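L-lysine 6-oxidase (Marinomonas mediterranea, PDB 3WEU) oxidises the epsilon-amino group of L-lysine with a cysteine tryptophylquinone cofactor, releasing ammonium and the hydrogen peroxide that makes it antibacterial. Local coordinates at residues 258-267 / 403-411; 74-85 / 186-194. One frame throughout, in Å; residues are numbered along the deposited sequence.

Interaction 1. Residues 258-267 / 403-411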
loop_
_atom_site.group_PDB
_atom_site.type_symbol
_atom_site.label_atom_id
_atom_site.label_comp_id
_atom_site.label_asym_id
_atom_site.label_seq_id
_atom_site.Cartn_x
_atom_site.Cartn_y
_atom_site.Cartn_z
ATOM N N ILE A 258 -26.512 -7.525 -27.721
ATOM C CA ILE A 258 -27.099 -8.663 -28.351
ATOM C C ILE A 258 -28.293 -9.225 -27.579
ATOM O O ILE A 258 -29.357 -9.465 -28.177
ATOM C CB ILE A 258 -26.058 -9.740 -28.656
ATOM C CG1 ILE A 258 -25.140 -9.289 -29.813
ATOM C CG2 ILE A 258 -26.771 -11.069 -29.053
ATOM C CD1 ILE A 258 -23.808 -10.063 -29.888
ATOM N N SER A 259 -28.124 -9.409 -26.276
ATOM C CA SER A 259 -29.250 -9.731 -25.383
ATOM C C SER A 259 -29.377 -8.573 -24.371
ATOM O O SER A 259 -28.479 -8.313 -23.542
ATOM C CB SER A 259 -29.082 -11.090 -24.686
ATOM O OG SER A 259 -28.813 -12.147 -25.630
ATOM N N THR A 260 -30.451 -7.829 -24.529
ATOM C CA THR A 260 -30.789 -6.694 -23.668
ATOM C C THR A 260 -31.605 -7.153 -22.474
ATOM O O THR A 260 -32.180 -8.268 -22.447
ATOM C CB THR A 260 -31.612 -5.604 -24.376
ATOM O OG1 THR A 260 -32.966 -6.058 -24.553
ATOM C CG2 THR A 260 -31.055 -5.283 -25.763
ATOM N N LEU A 261 -31.725 -6.268 -21.493
ATOM C CA LEU A 261 -32.638 -6.592 -20.374
ATOM C C LEU A 261 -34.091 -6.689 -20.776
ATOM O O LEU A 261 -34.874 -7.463 -20.181
ATOM C CB LEU A 261 -32.451 -5.606 -19.252
ATOM C CG LEU A 261 -32.518 -6.006 -17.782
ATOM C CD1 LEU A 261 -33.817 -5.638 -17.172
ATOM C CD2 LEU A 261 -32.068 -7.428 -17.377
ATOM N N SER A 262 -34.491 -5.991 -21.843
ATOM C CA SER A 262 -35.820 -6.289 -22.434
ATOM C C SER A 262 -35.945 -7.721 -22.964
ATOM O O SER A 262 -36.944 -8.395 -22.667
ATOM C CB SER A 262 -36.234 -5.296 -23.506
ATOM O OG SER A 262 -37.517 -5.595 -24.053
ATOM N N ASP A 263 -34.923 -8.208 -23.647
ATOM C CA ASP A 263 -34.910 -9.619 -24.046
ATOM C C ASP A 263 -35.031 -10.499 -22.769
ATOM O O ASP A 263 -35.763 -11.484 -22.790
ATOM C CB ASP A 263 -33.673 -10.012 -24.817
ATOM C CG ASP A 263 -33.528 -9.243 -26.067
ATOM O OD1 ASP A 263 -34.504 -9.156 -26.797
ATOM O OD2 ASP A 263 -32.467 -8.633 -26.281
ATOM N N THR A 264 -34.359 -10.124 -21.684
ATOM C CA THR A 264 -34.439 -10.909 -20.449
ATOM C C THR A 264 -35.888 -10.974 -19.958
ATOM O O THR A 264 -36.447 -12.075 -19.670
ATOM C CB THR A 264 -33.529 -10.374 -19.359
ATOM O OG1 THR A 264 -32.166 -10.433 -19.798
ATOM C CG2 THR A 264 -33.704 -11.191 -18.060
ATOM N N CYS A 265 -36.520 -9.804 -19.852
ATOM C CA CYS A 265 -37.901 -9.743 -19.348
ATOM C C CYS A 265 -38.845 -10.521 -20.265
ATOM O O CYS A 265 -39.734 -11.212 -19.758
ATOM C CB CYS A 265 -38.386 -8.291 -19.133
ATOM S SG CYS A 265 -37.533 -7.517 -17.761
ATOM N N PHE A 266 -38.678 -10.394 -21.592
ATOM C CA PHE A 266 -39.473 -11.088 -22.560
ATOM C C PHE A 266 -39.335 -12.613 -22.394
ATOM O O PHE A 266 -40.305 -13.331 -22.321
ATOM C CB PHE A 266 -39.066 -10.650 -23.996
ATOM C CG PHE A 266 -39.924 -11.221 -25.062
ATOM C CD1 PHE A 266 -41.244 -10.803 -25.169
ATOM C CD2 PHE A 266 -39.486 -12.258 -25.878
ATOM C CE1 PHE A 266 -42.084 -11.390 -26.109
ATOM C CE2 PHE A 266 -40.299 -12.799 -26.839
ATOM C CZ PHE A 266 -41.605 -12.356 -26.978
ATOM N N ASP A 267 -38.090 -13.087 -22.301
ATOM C CA ASP A 267 -37.830 -14.530 -22.165
ATOM C C ASP A 267 -38.466 -15.080 -20.882
ATOM O O ASP A 267 -39.118 -16.126 -20.915
ATOM C CB ASP A 267 -36.311 -14.719 -22.130
ATOM C CG ASP A 267 -35.870 -16.123 -21.813
ATOM O OD1 ASP A 267 -36.321 -17.059 -22.517
ATOM O OD2 ASP A 267 -35.019 -16.233 -20.886
ATOM N N LEU A 403 -20.639 -17.039 -23.931
ATOM C CA LEU A 403 -21.986 -16.523 -24.039
ATOM C C LEU A 403 -22.902 -17.359 -24.888
ATOM O O LEU A 403 -22.480 -17.961 -25.848
ATOM C CB LEU A 403 -21.963 -15.063 -24.559
ATOM C CG LEU A 403 -23.211 -14.208 -24.467
ATOM C CD1 LEU A 403 -23.670 -14.050 -23.018
ATOM C CD2 LEU A 403 -22.967 -12.866 -25.118
ATOM N N ALA A 404 -24.191 -17.358 -24.545
ATOM C CA ALA A 404 -25.283 -17.830 -25.448
ATOM C C ALA A 404 -26.299 -16.719 -25.476
ATOM O O ALA A 404 -26.357 -15.833 -24.575
ATOM C CB ALA A 404 -25.949 -19.097 -24.881
ATOM N N LEU A 405 -27.144 -16.769 -26.496
ATOM C CA LEU A 405 -28.367 -16.040 -26.486
ATOM C C LEU A 405 -29.262 -16.505 -25.329
ATOM O O LEU A 405 -29.017 -17.552 -24.656
ATOM C CB LEU A 405 -29.094 -16.271 -27.794
ATOM C CG LEU A 405 -28.394 -15.799 -29.066
ATOM C CD1 LEU A 405 -29.160 -16.182 -30.311
ATOM C CD2 LEU A 405 -28.139 -14.308 -29.099
ATOM N N ASP A 406 -30.331 -15.764 -25.076
ATOM C CA ASP A 406 -31.311 -16.271 -24.142
ATOM C C ASP A 406 -32.183 -17.318 -24.834
ATOM O O ASP A 406 -32.144 -17.453 -26.033
ATOM C CB ASP A 406 -32.096 -15.149 -23.395
ATOM C CG ASP A 406 -33.108 -14.407 -24.218
ATOM O OD1 ASP A 406 -33.880 -15.064 -24.957
ATOM O OD2 ASP A 406 -33.239 -13.124 -24.035
ATOM N N ALA A 407 -32.921 -18.077 -24.051
ATOM C CA ALA A 407 -33.597 -19.256 -24.561
ATOM C C ALA A 407 -34.650 -18.904 -25.601
ATOM O O ALA A 407 -34.794 -19.615 -26.586
ATOM C CB ALA A 407 -34.219 -20.050 -23.423
ATOM N N THR A 408 -35.258 -17.741 -25.452
ATOM C CA THR A 408 -36.288 -17.303 -26.410
ATOM C C THR A 408 -35.681 -16.802 -27.713
ATOM O O THR A 408 -36.102 -17.204 -28.813
ATOM C CB THR A 408 -37.289 -16.344 -25.744
ATOM O OG1 THR A 408 -37.889 -17.057 -24.635
ATOM C CG2 THR A 408 -38.346 -15.836 -26.754
ATOM N N GLN A 409 -34.598 -15.987 -27.609
ATOM C CA GLN A 409 -33.912 -15.616 -28.810
ATOM C C GLN A 409 -33.479 -16.824 -29.568
ATOM O O GLN A 409 -33.567 -16.881 -30.779
ATOM C CB GLN A 409 -32.705 -14.751 -28.486
ATOM C CG GLN A 409 -33.022 -13.429 -27.866
ATOM C CD GLN A 409 -31.753 -12.683 -27.451
ATOM O OE1 GLN A 409 -30.935 -13.208 -26.656
ATOM N NE2 GLN A 409 -31.545 -11.510 -28.037
ATOM N N LEU A 410 -32.940 -17.795 -28.868
ATOM C CA LEU A 410 -32.350 -18.936 -29.583
ATOM C C LEU A 410 -33.441 -19.834 -30.181
ATOM O O LEU A 410 -33.309 -20.341 -31.315
ATOM C CB LEU A 410 -31.457 -19.697 -28.648
ATOM C CG LEU A 410 -30.743 -20.884 -29.238
ATOM C CD1 LEU A 410 -29.641 -20.441 -30.208
ATOM C CD2 LEU A 410 -30.155 -21.825 -28.198
ATOM N N PHE A 411 -34.561 -19.964 -29.470
ATOM C CA PHE A 411 -35.695 -20.692 -30.025
ATOM C C PHE A 411 -36.132 -20.072 -31.388
ATOM O O PHE A 411 -36.319 -20.737 -32.397
ATOM C CB PHE A 411 -36.884 -20.663 -29.071
ATOM C CG PHE A 411 -38.126 -21.133 -29.719
ATOM C CD1 PHE A 411 -38.216 -22.450 -30.110
ATOM C CD2 PHE A 411 -39.104 -20.250 -30.080
ATOM C CE1 PHE A 411 -39.332 -22.918 -30.782
ATOM C CE2 PHE A 411 -40.220 -20.696 -30.745
ATOM C CZ PHE A 411 -40.339 -22.038 -31.119
HETATM O O HOH W 1 -26.394 -13.057 -25.500
HETATM O O HOH W 2 -33.772 -10.230 -29.686
HETATM O O HOH W 3 -31.604 -12.099 -22.033
HETATM O O HOH W 4 -32.804 -17.858 -21.114
#
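Ser259 and Asp267 meet Gln409 and Thr408 in a buried polar contact between the N-terminal ends of helices 261-272 and 407-418; the axes of the short helical segments 261-267 and 407-411 cross at 86°. The amide of Gln409 is gripped at both ends. Its OE1 takes Ser259 OG (2.6 Å) and Asp406 N (3.1 Å), each in the carbonyl plane on a lone pair; its NE2 donates to Ile258 O (3.0 Å), which lies in the amide plane. The carboxylate of Asp263 stacks on this amide, the planes 28° apart. Gln409 also completes a capping box: Asp406 OD1 receives Gln409 N almost straight. Thr260 and Asp263 form the equivalent box on the other helix.

Farther along, Asp267 OD1 accepts Thr408 OG1 on its anti lone pair at 2.6 Å. With CG anti to the backbone N (chi1 172°), Asp267 lays its carboxylate almost parallel to that of Asp406, and the two OD1 atoms are 4.0 Å apart. Arg271 and Arg305 form salt bridges with Asp267 and Asp263, respectively. Three acidic groups packed beside two helix N termini imply that arginines and helix-end N-H groups probably stabilise their negative charge.

Interaction 2. Residues 74-85 / 186-194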
loop_
_atom_site.group_PDB
_atom_site.type_symbol
_atom_site.label_atom_id
_atom_site.label_comp_id
_atom_site.label_asym_id
_atom_site.label_seq_id
_atom_site.Cartn_x
_atom_site.Cartn_y
_atom_site.Cartn_z
ATOM N N THR A 74 -53.162 13.046 -18.212
ATOM C CA THR A 74 -52.359 14.109 -17.658
ATOM C C THR A 74 -53.258 15.060 -16.831
ATOM O O THR A 74 -54.461 14.898 -16.772
ATOM C CB THR A 74 -51.671 14.926 -18.740
ATOM O OG1 THR A 74 -52.614 15.781 -19.349
ATOM C CG2 THR A 74 -50.992 13.996 -19.795
ATOM N N LEU A 75 -52.633 16.062 -16.256
ATOM C CA LEU A 75 -53.345 17.112 -15.485
ATOM C C LEU A 75 -54.291 17.849 -16.356
ATOM O O LEU A 75 -55.212 18.456 -15.822
ATOM C CB LEU A 75 -52.361 18.074 -14.866
ATOM C CG LEU A 75 -51.463 17.519 -13.780
ATOM C CD1 LEU A 75 -50.435 18.574 -13.366
ATOM C CD2 LEU A 75 -52.239 17.003 -12.583
ATOM N N ASP A 76 -54.122 17.756 -17.692
ATOM C CA ASP A 76 -55.083 18.351 -18.657
ATOM C C ASP A 76 -56.252 17.483 -19.032
ATOM O O ASP A 76 -57.136 17.937 -19.725
ATOM C CB ASP A 76 -54.364 18.723 -19.953
ATOM C CG ASP A 76 -53.407 19.835 -19.750
ATOM O OD1 ASP A 76 -53.689 20.594 -18.824
ATOM O OD2 ASP A 76 -52.382 19.987 -20.444
ATOM N N SER A 77 -56.296 16.222 -18.592
ATOM C CA SER A 77 -57.372 15.347 -18.982
ATOM C C SER A 77 -58.667 15.739 -18.224
ATOM O O SER A 77 -58.616 16.083 -17.027
ATOM C CB SER A 77 -57.071 13.882 -18.653
ATOM O OG SER A 77 -55.843 13.494 -19.207
ATOM N N PRO A 78 -59.811 15.614 -18.897
ATOM C CA PRO A 78 -61.057 15.803 -18.150
ATOM C C PRO A 78 -61.219 14.815 -16.960
ATOM O O PRO A 78 -60.880 13.603 -17.016
ATOM C CB PRO A 78 -62.161 15.557 -19.208
ATOM C CG PRO A 78 -61.501 15.028 -20.450
ATOM C CD PRO A 78 -60.008 14.988 -20.219
ATOM N N ASN A 79 -61.721 15.356 -15.879
ATOM C CA ASN A 79 -62.081 14.575 -14.703
ATOM C C ASN A 79 -60.832 14.231 -13.891
ATOM O O ASN A 79 -60.943 13.547 -12.897
ATOM C CB ASN A 79 -62.949 13.315 -15.033
ATOM C CG ASN A 79 -63.719 12.745 -13.788
ATOM O OD1 ASN A 79 -64.166 13.483 -12.902
ATOM N ND2 ASN A 79 -63.845 11.411 -13.725
ATOM N N VAL A 80 -59.648 14.670 -14.335
ATOM C CA VAL A 80 -58.462 14.527 -13.511
ATOM C C VAL A 80 -58.187 15.785 -12.716
ATOM O O VAL A 80 -57.991 16.882 -13.254
ATOM C CB VAL A 80 -57.201 14.152 -14.335
ATOM C CG1 VAL A 80 -55.961 14.111 -13.432
ATOM C CG2 VAL A 80 -57.400 12.800 -14.971
ATOM N N LYS A 81 -58.111 15.646 -11.415
ATOM C CA LYS A 81 -57.751 16.776 -10.649
ATOM C C LYS A 81 -56.339 16.706 -10.127
ATOM O O LYS A 81 -55.757 17.719 -9.883
ATOM C CB LYS A 81 -58.819 17.011 -9.547
ATOM C CG LYS A 81 -58.535 16.456 -8.183
ATOM C CD LYS A 81 -59.775 16.611 -7.255
ATOM C CE LYS A 81 -59.640 17.704 -6.269
ATOM N NZ LYS A 81 -60.850 17.787 -5.360
ATOM N N ASN A 82 -55.742 15.528 -9.933
ATOM C CA ASN A 82 -54.311 15.516 -9.584
ATOM C C ASN A 82 -53.715 14.201 -9.976
ATOM O O ASN A 82 -54.438 13.257 -10.140
ATOM C CB ASN A 82 -54.076 15.687 -8.091
ATOM C CG ASN A 82 -52.676 16.248 -7.794
ATOM O OD1 ASN A 82 -51.910 16.678 -8.676
ATOM N ND2 ASN A 82 -52.346 16.235 -6.541
ATOM N N ILE A 83 -52.391 14.177 -10.049
ATOM C CA ILE A 83 -51.628 12.978 -10.329
ATOM C C ILE A 83 -50.411 13.138 -9.437
ATOM O O ILE A 83 -49.659 14.046 -9.614
ATOM C CB ILE A 83 -51.217 12.885 -11.821
ATOM C CG1 ILE A 83 -52.470 12.773 -12.708
ATOM C CG2 ILE A 83 -50.263 11.713 -11.987
ATOM C CD1 ILE A 83 -52.202 12.801 -14.248
ATOM N N GLU A 84 -50.239 12.212 -8.505
ATOM C CA GLU A 84 -49.178 12.304 -7.534
ATOM C C GLU A 84 -48.333 11.074 -7.673
ATOM O O GLU A 84 -48.830 9.959 -7.605
ATOM C CB GLU A 84 -49.702 12.372 -6.127
ATOM C CG GLU A 84 -48.591 12.736 -5.172
ATOM C CD GLU A 84 -49.119 13.075 -3.776
ATOM O OE1 GLU A 84 -50.176 12.539 -3.373
ATOM O OE2 GLU A 84 -48.463 13.895 -3.127
ATOM N N TRP A 85 -47.053 11.309 -7.843
ATOM C CA TRP A 85 -46.127 10.232 -8.037
ATOM C C TRP A 85 -45.310 10.161 -6.782
ATOM O O TRP A 85 -44.844 11.182 -6.316
ATOM C CB TRP A 85 -45.200 10.613 -9.219
ATOM C CG TRP A 85 -45.858 10.909 -10.517
ATOM C CD1 TRP A 85 -46.240 12.124 -11.007
ATOM C CD2 TRP A 85 -46.130 9.967 -11.526
ATOM N NE1 TRP A 85 -46.760 11.991 -12.267
ATOM C CE2 TRP A 85 -46.678 10.669 -12.626
ATOM C CE3 TRP A 85 -45.918 8.587 -11.631
ATOM C CZ2 TRP A 85 -47.071 10.035 -13.793
ATOM C CZ3 TRP A 85 -46.279 7.977 -12.782
ATOM C CH2 TRP A 85 -46.853 8.691 -13.864
ATOM N N ARG A 186 -39.044 15.336 -10.731
ATOM C CA ARG A 186 -39.700 16.478 -11.327
ATOM C C ARG A 186 -41.033 16.061 -11.925
ATOM O O ARG A 186 -41.286 14.865 -12.128
ATOM C CB ARG A 186 -38.844 17.059 -12.425
ATOM C CG ARG A 186 -37.702 17.874 -11.944
ATOM C CD ARG A 186 -36.821 18.281 -13.120
ATOM N NE ARG A 186 -35.817 19.301 -12.759
ATOM C CZ ARG A 186 -35.936 20.624 -12.936
ATOM N NH1 ARG A 186 -37.039 21.185 -13.369
ATOM N NH2 ARG A 186 -34.945 21.411 -12.592
ATOM N N THR A 187 -41.825 17.048 -12.302
ATOM C CA THR A 187 -42.908 16.872 -13.214
ATOM C C THR A 187 -42.709 17.842 -14.342
ATOM O O THR A 187 -42.058 18.869 -14.169
ATOM C CB THR A 187 -44.303 17.123 -12.651
ATOM O OG1 THR A 187 -44.349 18.446 -12.095
ATOM C CG2 THR A 187 -44.688 15.996 -11.608
ATOM N N ASP A 188 -43.300 17.509 -15.474
ATOM C CA ASP A 188 -43.239 18.336 -16.684
ATOM C C ASP A 188 -44.465 19.248 -16.602
ATOM O O ASP A 188 -45.135 19.323 -15.528
ATOM C CB ASP A 188 -43.157 17.524 -17.989
ATOM C CG ASP A 188 -44.437 16.844 -18.389
ATOM O OD1 ASP A 188 -45.454 16.884 -17.646
ATOM O OD2 ASP A 188 -44.435 16.198 -19.472
ATOM N N SER A 189 -44.703 20.004 -17.661
ATOM C CA SER A 189 -45.768 20.988 -17.657
ATOM C C SER A 189 -47.173 20.394 -17.561
ATOM O O SER A 189 -48.127 21.120 -17.319
ATOM C CB SER A 189 -45.640 21.953 -18.843
ATOM O OG SER A 189 -45.944 21.293 -20.010
ATOM N N GLN A 190 -47.328 19.091 -17.774
ATOM C CA GLN A 190 -48.620 18.410 -17.703
ATOM C C GLN A 190 -48.707 17.379 -16.600
ATOM O O GLN A 190 -49.674 16.583 -16.547
ATOM C CB GLN A 190 -48.939 17.746 -19.042
ATOM C CG GLN A 190 -49.167 18.760 -20.164
ATOM C CD GLN A 190 -49.358 18.137 -21.522
ATOM O OE1 GLN A 190 -48.430 17.628 -22.152
ATOM N NE2 GLN A 190 -50.598 18.186 -22.007
ATOM N N GLY A 191 -47.755 17.384 -15.701
ATOM C CA GLY A 191 -47.849 16.509 -14.533
ATOM C C GLY A 191 -47.179 15.154 -14.673
ATOM O O GLY A 191 -47.246 14.347 -13.708
ATOM N N ARG A 192 -46.489 14.895 -15.799
ATOM C CA ARG A 192 -45.792 13.630 -15.954
ATOM C C ARG A 192 -44.607 13.619 -15.050
ATOM O O ARG A 192 -43.967 14.668 -14.798
ATOM C CB ARG A 192 -45.288 13.395 -17.424
ATOM C CG ARG A 192 -46.380 13.365 -18.484
ATOM C CD ARG A 192 -45.780 13.275 -19.904
ATOM N NE ARG A 192 -46.818 13.336 -20.885
ATOM C CZ ARG A 192 -47.238 14.470 -21.423
ATOM N NH1 ARG A 192 -46.602 15.604 -21.178
ATOM N NH2 ARG A 192 -48.216 14.417 -22.303
ATOM N N LEU A 193 -44.250 12.421 -14.583
ATOM C CA LEU A 193 -43.074 12.268 -13.733
ATOM C C LEU A 193 -41.768 12.167 -14.515
ATOM O O LEU A 193 -41.722 11.495 -15.555
ATOM C CB LEU A 193 -43.250 11.007 -12.908
ATOM C CG LEU A 193 -42.040 10.545 -12.100
ATOM C CD1 LEU A 193 -41.708 11.501 -11.005
ATOM C CD2 LEU A 193 -42.247 9.136 -11.461
ATOM N N ILE A 194 -40.737 12.799 -14.026
ATOM C CA ILE A 194 -39.363 12.609 -14.503
ATOM C C ILE A 194 -38.535 12.249 -13.341
ATOM O O ILE A 194 -38.476 12.989 -12.354
ATOM C CB ILE A 194 -38.796 13.913 -15.168
ATOM C CG1 ILE A 194 -39.555 14.183 -16.433
ATOM C CG2 ILE A 194 -37.292 13.794 -15.468
ATOM C CD1 ILE A 194 -39.456 15.611 -16.969
HETATM O O HOH W 5 -48.667 15.625 -11.603
#
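Trp85 packs its indole on Leu193 and at the same time hydrogen-bonds the backbone of the turn that precedes Leu193, which makes this the tight end of the contact. Leu193 CB sits over the five-membered ring, 3.4 Å from its centroid and 10° off the normal, a CH-pi contact; Ile83 CG2 covers the opposite face, offset toward the rim. The ring edge is used as well: Trp85 NE1 donates to Gly191 O at 2.8 Å, with the oxygen close to the ring plane and the N-H lying in the carbonyl plane. A water donating to both Ile83 O and Gly191 O gives the Gly191 carbonyl a second donor. Gly191 itself, with positive phi (93°), passes under Leu75, whose CD1 lies 3.5 Å from Gly191 CA.

Gly191 closes a type I turn that starts at Asp188, in the beta hairpin of strands 181-187 and 193-196. Asp188 also makes an Asx turn: its OD1 takes Gln190 N and Arg192 N from opposite faces of the carboxylate plane, while OD2 forms a salt bridge with Arg192 NH1 in the guanidinium plane. Strand 80-91 belongs to the same mixed sheet of the N-terminal region, and Phe63 of strand 58-66 touches both Trp85 and Leu193.

In the middle of the contact, Leu75 N donates to Gln190 O nearly straight, and the buried Thr74 rests its CG2 over a face of the Arg192 guanidinium. The solvent side begins at Asp76. At this exposed rim, Gln190 NE2 reaches Asp76 OD2 at 3.0 Å on its anti side, the amide and carboxylate planes 48° apart. The other end of that amide, OE1, accepts from Arg192 NH1 and from Lys41.

Followed from the N terminus, the chain first makes interaction 2: residues 74-85 enter strand 80-91, and about 100 residues later the hairpin turn of 186-194 returns to them, closing a loop within the N-terminal sheet region. Strands 223-232 and 237-247 of that sheet follow before interaction 1 opens at 258-267. Its loop of 135 intervening residues, richer in helix than in strand, closes at 403-411, in the C-terminal domain of the L-lysine epsilon oxidase family. The two loops therefore run in series, neither nesting nor crossing. Their centres lie 35 Å apart and their nearest atoms about 18 Å, without touching: interaction 2 joins parts of the beta region, interaction 1 two helix starts nearer the chain's centre.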